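L-fuculose phosphate aldolase (Streptococcus pneumoniae, PDB 4C24) is a zinc-binding member of the class II aldolase and adducin family, in the AraD-like clan. Local coordinates at residues A[78-81]-A[82-86]. Numbering follows the deposited sequence.
Sequences SEWY and MHLIQ. With SO4 (sulfate ion), chain E.
Leu84 N donates a hydrogen bond to Trp80 O at 2.9 Å, and Ile85 N does the same to Tyr81 O, each with an N-H...O angle near 165°. The hydrogen bond one residue earlier is longer, His83 N lying 3.2 Å from the carbonyl oxygen of the N-cap residue, Glu79 O. Just ahead of this cap, Ser78 hydrogen-bonds its backbone N almost straight (177°) to O1 of a sulfate ion, probably from the crystallisation liquor. Its OG is hydrogen-bonded to the same oxygen, and Asn32, Ser48 and Gly49 hold the ion too.

The first turn of a helix also shows how side chains three or four residues apart pair off. The Glu79 chain is bent, and a bend about the CG–SD bond of Met82 (chi3 65°) brings its methyl against it, CE lying 3.7 Å from Glu79 CB. On another flank, Leu84 CD2 meets the rim of the Trp80 indole in its plane, 3.7 Å from CZ3, while Tyr81 CB lies over one indole face. The Tyr81 ring reaches forward along the helix, with Ile85 CB over one face near its rim and Ile85 CD1 3.7 Å from Tyr81 OH. His83 places CD2 by Glu79 O, and its ring nitrogens are hydrogen-bonded to Ser34 (ND1) and Asn32 (NE2).

Trp80, His83 and Leu84 pack on strand 42-45, whereas Glu79 and Tyr81 touch helix 139-149. The side chain of Glu79 lies about 4 Å from the zinc ion, bound by Gly30, His98, His100 and His160, so this N-terminal turn borders the metal site of a class II aldolase fold.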
ATOM      1  N   SER A  78     -23.870  15.500  -4.222  1.00 16.10           N
ATOM      2  CA  SER A  78     -24.083  15.942  -5.615  1.00 16.57           C
ATOM      3  C   SER A  78     -24.552  14.783  -6.488  1.00 14.02           C
ATOM      4  O   SER A  78     -25.149  15.023  -7.544  1.00 16.04           O
ATOM      5  CB  SER A  78     -22.815  16.533  -6.230  1.00 18.10           C
ATOM      6  OG  SER A  78     -21.751  15.613  -6.187  1.00 22.77           O
ATOM      7  N   GLU A  79     -24.323  13.550  -6.058  1.00 13.71           N
ATOM      8  CA  GLU A  79     -24.697  12.372  -6.868  1.00 12.63           C
ATOM      9  C   GLU A  79     -26.056  11.763  -6.503  1.00 11.37           C
ATOM     10  O   GLU A  79     -26.356  10.614  -6.833  1.00 11.95           O
ATOM     11  CB  GLU A  79     -23.600  11.300  -6.812  1.00 15.42           C
ATOM     12  CG  GLU A  79     -22.247  11.791  -7.295  1.00 17.16           C
ATOM     13  CD  GLU A  79     -22.170  12.086  -8.796  1.00 19.11           C
ATOM     14  OE1 GLU A  79     -23.191  12.088  -9.528  1.00 18.91           O
ATOM     15  OE2 GLU A  79     -21.034  12.357  -9.206  1.00 20.92           O
ATOM     16  N   TRP A  80     -26.872  12.530  -5.757  1.00 11.64           N
ATOM     17  CA  TRP A  80     -28.114  11.994  -5.269  1.00 12.51           C
ATOM     18  C   TRP A  80     -29.009  11.413  -6.332  1.00 12.07           C
ATOM     19  O   TRP A  80     -29.657  10.411  -6.089  1.00 12.87           O
ATOM     20  CB  TRP A  80     -28.869  13.048  -4.433  1.00 12.25           C
ATOM     21  CG  TRP A  80     -29.356  14.211  -5.265  1.00 12.18           C
ATOM     22  CD1 TRP A  80     -28.706  15.394  -5.498  1.00 15.12           C
ATOM     23  CD2 TRP A  80     -30.593  14.286  -5.999  1.00 12.36           C
ATOM     24  NE1 TRP A  80     -29.447  16.190  -6.356  1.00 17.01           N
ATOM     25  CE2 TRP A  80     -30.602  15.541  -6.683  1.00 15.14           C
ATOM     26  CE3 TRP A  80     -31.663  13.401  -6.185  1.00 12.23           C
ATOM     27  CZ2 TRP A  80     -31.666  15.938  -7.512  1.00 15.76           C
ATOM     28  CZ3 TRP A  80     -32.720  13.793  -7.000  1.00 12.00           C
ATOM     29  CH2 TRP A  80     -32.715  15.058  -7.652  1.00 13.23           C
ATOM     30  N   TYR A  81     -28.981  11.993  -7.546  1.00 12.66           N
ATOM     31  CA  TYR A  81     -29.846  11.482  -8.587  1.00 12.60           C
ATOM     32  C   TYR A  81     -29.296  10.210  -9.227  1.00 11.22           C
ATOM     33  O   TYR A  81     -30.068   9.312  -9.592  1.00 11.81           O
ATOM     34  CB  TYR A  81     -30.178  12.572  -9.591  1.00 12.18           C
ATOM     35  CG  TYR A  81     -31.142  12.138 -10.661  1.00 13.43           C
ATOM     36  CD1 TYR A  81     -32.407  11.623 -10.365  1.00 14.03           C
ATOM     37  CD2 TYR A  81     -30.780  12.256 -11.993  1.00 14.55           C
ATOM     38  CE1 TYR A  81     -33.294  11.240 -11.357  1.00 14.31           C
ATOM     39  CE2 TYR A  81     -31.641  11.858 -12.991  1.00 13.16           C
ATOM     40  CZ  TYR A  81     -32.886  11.351 -12.693  1.00 13.55           C
ATOM     41  OH  TYR A  81     -33.749  10.957 -13.666  1.00 15.99           O
ATOM     42  N   MET A  82     -27.972  10.071  -9.226  1.00 11.67           N
ATOM     43  CA  MET A  82     -27.388   8.805  -9.657  1.00 12.52           C
ATOM     44  C   MET A  82     -27.827   7.654  -8.751  1.00 12.20           C
ATOM     45  O   MET A  82     -28.106   6.559  -9.196  1.00 13.21           O
ATOM     46  CB  MET A  82     -25.874   8.912  -9.749  1.00 13.57           C
ATOM     47  CG  MET A  82     -25.203   7.595 -10.035  1.00 16.76           C
ATOM     48  SD  MET A  82     -23.482   7.764 -10.538  1.00 18.02           S
ATOM     49  CE  MET A  82     -22.810   8.436  -9.012  1.00 20.21           C
ATOM     50  N   HIS A  83     -27.955   7.922  -7.438  1.00 12.31           N
ATOM     51  CA  HIS A  83     -28.483   6.893  -6.563  1.00 12.27           C
ATOM     52  C   HIS A  83     -29.975   6.700  -6.742  1.00 10.72           C
ATOM     53  O   HIS A  83     -30.455   5.569  -6.924  1.00 12.25           O
ATOM     54  CB  HIS A  83     -28.269   7.300  -5.068  1.00 11.65           C
ATOM     55  CG  HIS A  83     -26.839   7.293  -4.625  1.00 11.75           C
ATOM     56  ND1 HIS A  83     -26.363   6.451  -3.638  1.00 13.86           N
ATOM     57  CD2 HIS A  83     -25.765   7.999  -5.070  1.00 13.31           C
ATOM     58  CE1 HIS A  83     -25.072   6.674  -3.456  1.00 13.89           C
ATOM     59  NE2 HIS A  83     -24.673   7.583  -4.340  1.00 14.68           N
ATOM     60  N   LEU A  84     -30.717   7.810  -6.714  1.00 11.14           N
ATOM     61  CA  LEU A  84     -32.165   7.751  -6.768  1.00 12.24           C
ATOM     62  C   LEU A  84     -32.709   7.030  -8.012  1.00 11.94           C
ATOM     63  O   LEU A  84     -33.638   6.232  -7.914  1.00 12.10           O
ATOM     64  CB  LEU A  84     -32.746   9.148  -6.652  1.00 12.58           C
ATOM     65  CG  LEU A  84     -34.256   9.232  -6.442  1.00 14.50           C
ATOM     66  CD1 LEU A  84     -34.704   8.529  -5.149  1.00 18.53           C
ATOM     67  CD2 LEU A  84     -34.723  10.682  -6.497  1.00 18.01           C
ATOM     68  N   ILE A  85     -32.097   7.285  -9.181  1.00 12.62           N
ATOM     69  CA  ILE A  85     -32.603   6.660 -10.404  1.00 14.52           C
ATOM     70  C   ILE A  85     -32.447   5.132 -10.374  1.00 11.71           C
ATOM     71  O   ILE A  85     -33.243   4.399 -10.968  1.00 14.43           O
ATOM     72  CB  ILE A  85     -31.948   7.282 -11.651  1.00 13.88           C
ATOM     73  CG1 ILE A  85     -32.803   6.999 -12.883  1.00 15.33           C
ATOM     74  CG2 ILE A  85     -30.490   6.850 -11.816  1.00 12.51           C
ATOM     75  CD1 ILE A  85     -32.240   7.635 -14.141  1.00 16.90           C
ATOM     76  N   GLN A  86     -31.436   4.638  -9.652  1.00 12.52           N
ATOM     77  CA  GLN A  86     -31.328   3.214  -9.460  1.00 12.53           C
ATOM     78  C   GLN A  86     -32.527   2.699  -8.687  1.00 13.76           C
ATOM     79  O   GLN A  86     -33.135   1.723  -9.055  1.00 14.24           O
ATOM     80  CB  GLN A  86     -30.024   2.833  -8.764  1.00 15.03           C
ATOM     81  CG  GLN A  86     -28.765   3.318  -9.475  1.00 15.26           C
ATOM     82  CD  GLN A  86     -28.371   2.434 -10.661  1.00 17.18           C
ATOM     83  OE1 GLN A  86     -28.873   1.318 -10.823  1.00 16.57           O
ATOM     84  NE2 GLN A  86     -27.401   2.903 -11.440  1.00 19.90           N
TER
HETATM   85  S   SO4 E1208     -20.458  14.528  -2.688  1.00 22.33           S
HETATM   86  O1  SO4 E1208     -21.327  15.660  -3.074  1.00 23.50           O
HETATM   87  O2  SO4 E1208     -19.744  14.114  -3.900  1.00 27.44           O
HETATM   88  O3  SO4 E1208     -19.562  15.086  -1.655  1.00 26.91           O
HETATM   89  O4  SO4 E1208     -21.249  13.383  -2.188  1.00 21.30           O